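Local coordinates for protein NAD(P)H dehydrogenase (quinone) (Mycobacterium tuberculosis, PDB 1XDI) that reduces quinones, probably including menadione, to quinols with NADH or NADPH, using one bound FAD per subunit, at residues Cys406-Val418 with Ile430-Leu443. Residues are numbered along the deposited sequence; the frame is centred on the assembly and turned at random.
Sequences CRRSTGVVIGGVV and IAVAVQNRITVNEL
Val413 packs against Ala433, CB to CB at 3.6 Å, and its isopropyl group reaches into the bend between helix 423-436 and helix 440-444. Val413 CG1, anti to the backbone N (chi1 174°), lies beside Ala433 CB and meets Val434 CG2 at 3.9 Å, the two valines crossing at about a right angle. Val413 CG2 turns to helix 440-444, 4.1 Å from both Val440 CG1 and Leu443 CD2. Val440 CG1 also reaches across to Cys406 CB (3.6 Å) on the adjacent strand.

Two backbone bonds tie the start of strand 413-420 to the turn between the helices: Val413 N gives to Ile438 O at 2.8 Å, almost straight, and Val440 N gives to Gly411 O at 2.9 Å. Between them, Val412 and Thr439 form a single beta bridge. Val412 CG1 lies on the backbone of Arg437, 3.5 Å from Arg437 CA; Arg437, at positive phi, forms a Schellman motif with the last turn of helix 423-436.

Farther along the strand, Ile430 lays CG2 over the bare backbone of Gly416, while its CD1 meets Val418 CG2 at 3.6 Å. Helix 454-464 adds cover on Cys406, Val440 and Leu443. Here a helix packs on an antiparallel sheet, as in the dimerisation domain of pyridine nucleotide-disulphide oxidoreductases.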
ATOM      1  N   CYS A 406      15.123  -2.543  -9.029  1.00  7.66           N
ATOM      2  CA  CYS A 406      14.352  -2.729  -7.824  1.00 10.13           C
ATOM      3  C   CYS A 406      15.082  -3.081  -6.567  1.00 12.25           C
ATOM      4  O   CYS A 406      16.141  -3.689  -6.575  1.00 11.23           O
ATOM      5  CB  CYS A 406      13.221  -3.748  -8.033  1.00  8.98           C
ATOM      6  SG  CYS A 406      13.724  -5.480  -8.033  1.00  7.18           S
ATOM      7  N   ARG A 407      14.473  -2.679  -5.464  1.00 15.73           N
ATOM      8  CA  ARG A 407      15.004  -2.966  -4.165  1.00 19.13           C
ATOM      9  C   ARG A 407      15.322  -4.495  -4.061  1.00 21.34           C
ATOM     10  O   ARG A 407      14.564  -5.338  -4.550  1.00 21.88           O
ATOM     11  CB  ARG A 407      13.972  -2.551  -3.153  1.00 19.88           C
ATOM     12  CG  ARG A 407      14.580  -2.052  -1.883  1.00 24.92           C
ATOM     13  CD  ARG A 407      15.285  -0.737  -2.113  1.00 24.16           C
ATOM     14  NE  ARG A 407      14.336   0.360  -2.164  1.00 24.51           N
ATOM     15  CZ  ARG A 407      14.708   1.636  -2.146  1.00 26.26           C
ATOM     16  NH1 ARG A 407      16.005   1.951  -2.079  1.00 24.01           N
ATOM     17  NH2 ARG A 407      13.788   2.603  -2.200  1.00 26.29           N
ATOM     18  N   ARG A 408      16.464  -4.824  -3.446  1.00 23.42           N
ATOM     19  CA  ARG A 408      16.958  -6.202  -3.265  1.00 24.32           C
ATOM     20  C   ARG A 408      16.018  -7.161  -2.569  1.00 23.16           C
ATOM     21  O   ARG A 408      15.701  -8.227  -3.071  1.00 22.55           O
ATOM     22  CB  ARG A 408      18.239  -6.177  -2.456  1.00 27.82           C
ATOM     23  CG  ARG A 408      19.473  -5.939  -3.236  1.00 32.04           C
ATOM     24  CD  ARG A 408      20.182  -7.250  -3.454  1.00 37.14           C
ATOM     25  NE  ARG A 408      21.297  -7.079  -4.382  1.00 42.10           N
ATOM     26  CZ  ARG A 408      21.783  -8.060  -5.147  1.00 44.40           C
ATOM     27  NH1 ARG A 408      21.256  -9.294  -5.091  1.00 44.18           N
ATOM     28  NH2 ARG A 408      22.770  -7.791  -6.003  1.00 45.40           N
ATOM     29  N   SER A 409      15.618  -6.780  -1.375  1.00 22.55           N
ATOM     30  CA  SER A 409      14.738  -7.598  -0.574  1.00 22.28           C
ATOM     31  C   SER A 409      13.274  -7.421  -0.937  1.00 21.93           C
ATOM     32  O   SER A 409      12.628  -8.334  -1.465  1.00 23.84           O
ATOM     33  CB  SER A 409      14.967  -7.258   0.896  1.00 21.94           C
ATOM     34  OG  SER A 409      15.108  -5.857   1.077  1.00 23.97           O
ATOM     35  N   THR A 410      12.748  -6.233  -0.689  1.00 20.08           N
ATOM     36  CA  THR A 410      11.352  -5.971  -0.940  1.00 17.87           C
ATOM     37  C   THR A 410      10.841  -6.012  -2.363  1.00 16.21           C
ATOM     38  O   THR A 410       9.648  -6.129  -2.543  1.00 15.57           O
ATOM     39  CB  THR A 410      10.946  -4.608  -0.361  1.00 19.18           C
ATOM     40  OG1 THR A 410      11.429  -3.548  -1.209  1.00 21.62           O
ATOM     41  CG2 THR A 410      11.515  -4.446   1.046  1.00 19.73           C
ATOM     42  N   GLY A 411      11.716  -5.910  -3.370  1.00 15.53           N
ATOM     43  CA  GLY A 411      11.272  -5.867  -4.769  1.00 13.37           C
ATOM     44  C   GLY A 411      10.566  -4.548  -5.190  1.00 12.12           C
ATOM     45  O   GLY A 411       9.969  -4.463  -6.253  1.00 13.03           O
ATOM     46  N   VAL A 412      10.603  -3.519  -4.356  1.00 10.14           N
ATOM     47  CA  VAL A 412       9.964  -2.269  -4.685  1.00  8.97           C
ATOM     48  C   VAL A 412      10.681  -1.567  -5.842  1.00  9.06           C
ATOM     49  O   VAL A 412      11.885  -1.384  -5.788  1.00  8.88           O
ATOM     50  CB  VAL A 412       9.989  -1.335  -3.480  1.00  9.20           C
ATOM     51  CG1 VAL A 412       9.561   0.045  -3.896  1.00 10.29           C
ATOM     52  CG2 VAL A 412       9.079  -1.850  -2.403  1.00 10.36           C
ATOM     53  N   VAL A 413       9.937  -1.150  -6.871  1.00  8.69           N
ATOM     54  CA  VAL A 413      10.508  -0.474  -8.035  1.00  6.75           C
ATOM     55  C   VAL A 413      11.163   0.840  -7.619  1.00  6.88           C
ATOM     56  O   VAL A 413      10.507   1.631  -6.950  1.00  8.10           O
ATOM     57  CB  VAL A 413       9.416  -0.216  -9.104  1.00  5.48           C
ATOM     58  CG1 VAL A 413       9.967   0.607 -10.235  1.00  5.15           C
ATOM     59  CG2 VAL A 413       8.943  -1.537  -9.679  1.00  5.82           C
ATOM     60  N   ILE A 414      12.427   1.081  -8.006  1.00  4.35           N
ATOM     61  CA  ILE A 414      13.094   2.315  -7.610  1.00  5.00           C
ATOM     62  C   ILE A 414      13.642   3.114  -8.742  1.00  6.20           C
ATOM     63  O   ILE A 414      14.190   4.219  -8.542  1.00  3.91           O
ATOM     64  CB  ILE A 414      14.295   2.085  -6.763  1.00  5.64           C
ATOM     65  CG1 ILE A 414      15.301   1.268  -7.529  1.00  8.05           C
ATOM     66  CG2 ILE A 414      13.946   1.352  -5.540  1.00  8.45           C
ATOM     67  CD1 ILE A 414      16.556   1.118  -6.730  1.00  9.92           C
ATOM     68  N   GLY A 415      13.561   2.541  -9.941  1.00  7.88           N
ATOM     69  CA  GLY A 415      14.047   3.249 -11.119  1.00  7.23           C
ATOM     70  C   GLY A 415      13.627   2.469 -12.328  1.00  7.23           C
ATOM     71  O   GLY A 415      13.143   1.353 -12.188  1.00  8.32           O
ATOM     72  N   GLY A 416      13.789   3.065 -13.508  1.00  7.34           N
ATOM     73  CA  GLY A 416      13.446   2.411 -14.766  1.00  4.30           C
ATOM     74  C   GLY A 416      13.978   3.321 -15.847  1.00  3.53           C
ATOM     75  O   GLY A 416      14.143   4.512 -15.585  1.00  3.26           O
ATOM     76  N   VAL A 417      14.320   2.772 -17.010  1.00  3.75           N
ATOM     77  CA  VAL A 417      14.796   3.575 -18.156  1.00  4.21           C
ATOM     78  C   VAL A 417      14.133   2.935 -19.332  1.00  4.30           C
ATOM     79  O   VAL A 417      14.051   1.724 -19.403  1.00  2.49           O
ATOM     80  CB  VAL A 417      16.329   3.504 -18.502  1.00  3.77           C
ATOM     81  CG1 VAL A 417      16.535   4.178 -19.842  1.00  1.96           C
ATOM     82  CG2 VAL A 417      17.201   4.172 -17.465  1.00  1.00           C
ATOM     83  N   VAL A 418      13.693   3.762 -20.264  1.00  5.77           N
ATOM     84  CA  VAL A 418      12.990   3.269 -21.441  1.00  6.16           C
ATOM     85  C   VAL A 418      13.484   4.025 -22.636  1.00  6.39           C
ATOM     86  O   VAL A 418      13.424   5.263 -22.652  1.00  8.72           O
ATOM     87  CB  VAL A 418      11.453   3.514 -21.387  1.00  4.34           C
ATOM     88  CG1 VAL A 418      10.810   2.906 -22.577  1.00  4.58           C
ATOM     89  CG2 VAL A 418      10.858   2.920 -20.178  1.00  3.68           C
ATOM     90  N   ILE A 430       6.176   3.307 -14.823  1.00  4.14           N
ATOM     91  CA  ILE A 430       7.338   3.145 -13.934  1.00  2.69           C
ATOM     92  C   ILE A 430       7.350   4.260 -12.821  1.00  2.85           C
ATOM     93  O   ILE A 430       7.440   3.956 -11.611  1.00  1.00           O
ATOM     94  CB  ILE A 430       8.645   3.085 -14.793  1.00  1.00           C
ATOM     95  CG1 ILE A 430       8.524   1.920 -15.773  1.00  1.00           C
ATOM     96  CG2 ILE A 430       9.888   2.917 -13.900  1.00  1.00           C
ATOM     97  CD1 ILE A 430       9.441   1.961 -16.961  1.00  1.00           C
ATOM     98  N   ALA A 431       7.232   5.535 -13.223  1.00  2.48           N
ATOM     99  CA  ALA A 431       7.187   6.613 -12.246  1.00  1.97           C
ATOM    100  C   ALA A 431       6.137   6.276 -11.195  1.00  3.29           C
ATOM    101  O   ALA A 431       6.429   6.307 -10.017  1.00  3.48           O
ATOM    102  CB  ALA A 431       6.849   7.896 -12.910  1.00  1.00           C
ATOM    103  N   VAL A 432       4.916   5.930 -11.611  1.00  5.20           N
ATOM    104  CA  VAL A 432       3.884   5.570 -10.632  1.00  5.64           C
ATOM    105  C   VAL A 432       4.490   4.564  -9.664  1.00  6.50           C
ATOM    106  O   VAL A 432       4.432   4.764  -8.448  1.00  8.16           O
ATOM    107  CB  VAL A 432       2.618   4.969 -11.285  1.00  3.56           C
ATOM    108  CG1 VAL A 432       1.610   4.515 -10.221  1.00  3.28           C
ATOM    109  CG2 VAL A 432       1.960   6.017 -12.066  1.00  4.34           C
ATOM    110  N   ALA A 433       5.082   3.498 -10.194  1.00  6.27           N
ATOM    111  CA  ALA A 433       5.720   2.499  -9.338  1.00  5.63           C
ATOM    112  C   ALA A 433       6.794   3.159  -8.408  1.00  5.35           C
ATOM    113  O   ALA A 433       6.822   2.931  -7.183  1.00  5.34           O
ATOM    114  CB  ALA A 433       6.358   1.410 -10.204  1.00  3.39           C
ATOM    115  N   VAL A 434       7.659   3.984  -8.961  1.00  3.55           N
ATOM    116  CA  VAL A 434       8.659   4.563  -8.116  1.00  4.58           C
ATOM    117  C   VAL A 434       8.028   5.446  -7.048  1.00  8.44           C
ATOM    118  O   VAL A 434       8.193   5.225  -5.844  1.00  8.90           O
ATOM    119  CB  VAL A 434       9.618   5.328  -8.939  1.00  2.29           C
ATOM    120  CG1 VAL A 434      10.662   5.827  -8.119  1.00  1.64           C
ATOM    121  CG2 VAL A 434      10.190   4.452  -9.972  1.00  1.00           C
ATOM    122  N   GLN A 435       7.292   6.462  -7.481  1.00 11.81           N
ATOM    123  CA  GLN A 435       6.596   7.369  -6.559  1.00 13.96           C
ATOM    124  C   GLN A 435       5.662   6.626  -5.573  1.00 15.63           C
ATOM    125  O   GLN A 435       5.329   7.175  -4.517  1.00 17.90           O
ATOM    126  CB  GLN A 435       5.761   8.402  -7.348  1.00 13.00           C
ATOM    127  CG  GLN A 435       4.817   9.285  -6.521  1.00 13.28           C
ATOM    128  CD  GLN A 435       5.414  10.659  -6.164  1.00 13.24           C
ATOM    129  OE1 GLN A 435       6.525  10.981  -6.571  1.00 14.30           O
ATOM    130  NE2 GLN A 435       4.666  11.470  -5.404  1.00 12.14           N
ATOM    131  N   ASN A 436       5.245   5.393  -5.859  1.00 15.84           N
ATOM    132  CA  ASN A 436       4.323   4.759  -4.913  1.00 17.57           C
ATOM    133  C   ASN A 436       4.770   3.434  -4.292  1.00 18.37           C
ATOM    134  O   ASN A 436       3.966   2.673  -3.675  1.00 15.90           O
ATOM    135  CB  ASN A 436       2.930   4.632  -5.562  1.00 19.37           C
ATOM    136  CG  ASN A 436       2.290   6.010  -5.837  1.00 20.19           C
ATOM    137  OD1 ASN A 436       2.126   6.837  -4.917  1.00 19.85           O
ATOM    138  ND2 ASN A 436       1.953   6.265  -7.099  1.00 19.74           N
ATOM    139  N   ARG A 437       6.078   3.203  -4.424  1.00 18.93           N
ATOM    140  CA  ARG A 437       6.721   2.012  -3.908  1.00 18.03           C
ATOM    141  C   ARG A 437       5.928   0.793  -4.311  1.00 16.83           C
ATOM    142  O   ARG A 437       5.520  -0.008  -3.474  1.00 15.64           O
ATOM    143  CB  ARG A 437       6.799   2.081  -2.399  1.00 19.73           C
ATOM    144  CG  ARG A 437       7.326   3.391  -1.838  1.00 20.95           C
ATOM    145  CD  ARG A 437       7.968   3.058  -0.505  1.00 23.76           C
ATOM    146  NE  ARG A 437       7.185   2.021   0.173  1.00 25.55           N
ATOM    147  CZ  ARG A 437       6.238   2.269   1.078  1.00 26.10           C
ATOM    148  NH1 ARG A 437       5.948   3.509   1.439  1.00 23.82           N
ATOM    149  NH2 ARG A 437       5.571   1.266   1.619  1.00 29.28           N
ATOM    150  N   ILE A 438       5.655   0.681  -5.597  1.00 15.57           N
ATOM    151  CA  ILE A 438       4.930  -0.469  -6.050  1.00 15.16           C
ATOM    152  C   ILE A 438       5.942  -1.611  -6.243  1.00 15.45           C
ATOM    153  O   ILE A 438       7.125  -1.418  -6.500  1.00 15.65           O
ATOM    154  CB  ILE A 438       4.147  -0.106  -7.298  1.00 15.04           C
ATOM    155  CG1 ILE A 438       3.219   1.060  -6.927  1.00 15.45           C
ATOM    156  CG2 ILE A 438       3.403  -1.327  -7.849  1.00 11.72           C
ATOM    157  CD1 ILE A 438       1.992   1.260  -7.841  1.00 15.79           C
ATOM    158  N   THR A 439       5.485  -2.835  -6.121  1.00 15.23           N
ATOM    159  CA  THR A 439       6.434  -3.913  -6.203  1.00 13.51           C
ATOM    160  C   THR A 439       6.534  -4.662  -7.551  1.00 11.64           C
ATOM    161  O   THR A 439       5.518  -4.796  -8.258  1.00 10.40           O
ATOM    162  CB  THR A 439       6.140  -4.821  -5.029  1.00 13.21           C
ATOM    163  OG1 THR A 439       7.379  -5.318  -4.560  1.00 16.57           O
ATOM    164  CG2 THR A 439       5.222  -5.968  -5.397  1.00 11.89           C
ATOM    165  N   VAL A 440       7.729  -5.146  -7.922  1.00  8.56           N
ATOM    166  CA  VAL A 440       7.814  -5.838  -9.218  1.00  5.88           C
ATOM    167  C   VAL A 440       6.721  -6.920  -9.244  1.00  5.19           C
ATOM    168  O   VAL A 440       6.112  -7.154 -10.289  1.00  2.75           O
ATOM    169  CB  VAL A 440       9.246  -6.436  -9.543  1.00  3.26           C
ATOM    170  CG1 VAL A 440      10.289  -5.369  -9.480  1.00  1.00           C
ATOM    171  CG2 VAL A 440       9.558  -7.553  -8.651  1.00  1.04           C
ATOM    172  N   ASN A 441       6.466  -7.549  -8.090  1.00  5.65           N
ATOM    173  CA  ASN A 441       5.397  -8.550  -7.978  1.00  7.08           C
ATOM    174  C   ASN A 441       4.079  -7.856  -8.291  1.00  8.51           C
ATOM    175  O   ASN A 441       3.286  -8.322  -9.105  1.00  9.42           O
ATOM    176  CB  ASN A 441       5.298  -9.109  -6.566  1.00  7.30           C
ATOM    177  CG  ASN A 441       6.536  -9.835  -6.145  1.00  7.85           C
ATOM    178  OD1 ASN A 441       7.562  -9.236  -5.864  1.00 12.71           O
ATOM    179  ND2 ASN A 441       6.459 -11.129  -6.107  1.00  8.74           N
ATOM    180  N   GLU A 442       3.855  -6.723  -7.635  1.00  9.84           N
ATOM    181  CA  GLU A 442       2.655  -5.915  -7.840  1.00  9.93           C
ATOM    182  C   GLU A 442       2.540  -5.426  -9.277  1.00  8.82           C
ATOM    183  O   GLU A 442       1.458  -5.280  -9.834  1.00  9.94           O
ATOM    184  CB  GLU A 442       2.686  -4.709  -6.910  1.00 10.74           C
ATOM    185  CG  GLU A 442       1.808  -4.865  -5.769  1.00 12.73           C
ATOM    186  CD  GLU A 442       2.454  -4.444  -4.506  1.00 16.73           C
ATOM    187  OE1 GLU A 442       2.923  -3.282  -4.453  1.00 17.51           O
ATOM    188  OE2 GLU A 442       2.489  -5.284  -3.556  1.00 21.03           O
ATOM    189  N   LEU A 443       3.659  -5.169  -9.907  1.00  6.83           N
ATOM    190  CA  LEU A 443       3.531  -4.672 -11.234  1.00  6.12           C
ATOM    191  C   LEU A 443       3.190  -5.806 -12.167  1.00  6.21           C
ATOM    192  O   LEU A 443       2.357  -5.653 -13.051  1.00  5.64           O
ATOM    193  CB  LEU A 443       4.833  -3.991 -11.620  1.00  5.59           C
ATOM    194  CG  LEU A 443       4.851  -3.044 -12.799  1.00  5.01           C
ATOM    195  CD1 LEU A 443       3.497  -2.405 -13.047  1.00  3.25           C
ATOM    196  CD2 LEU A 443       5.912  -1.997 -12.466  1.00  3.45           C
TER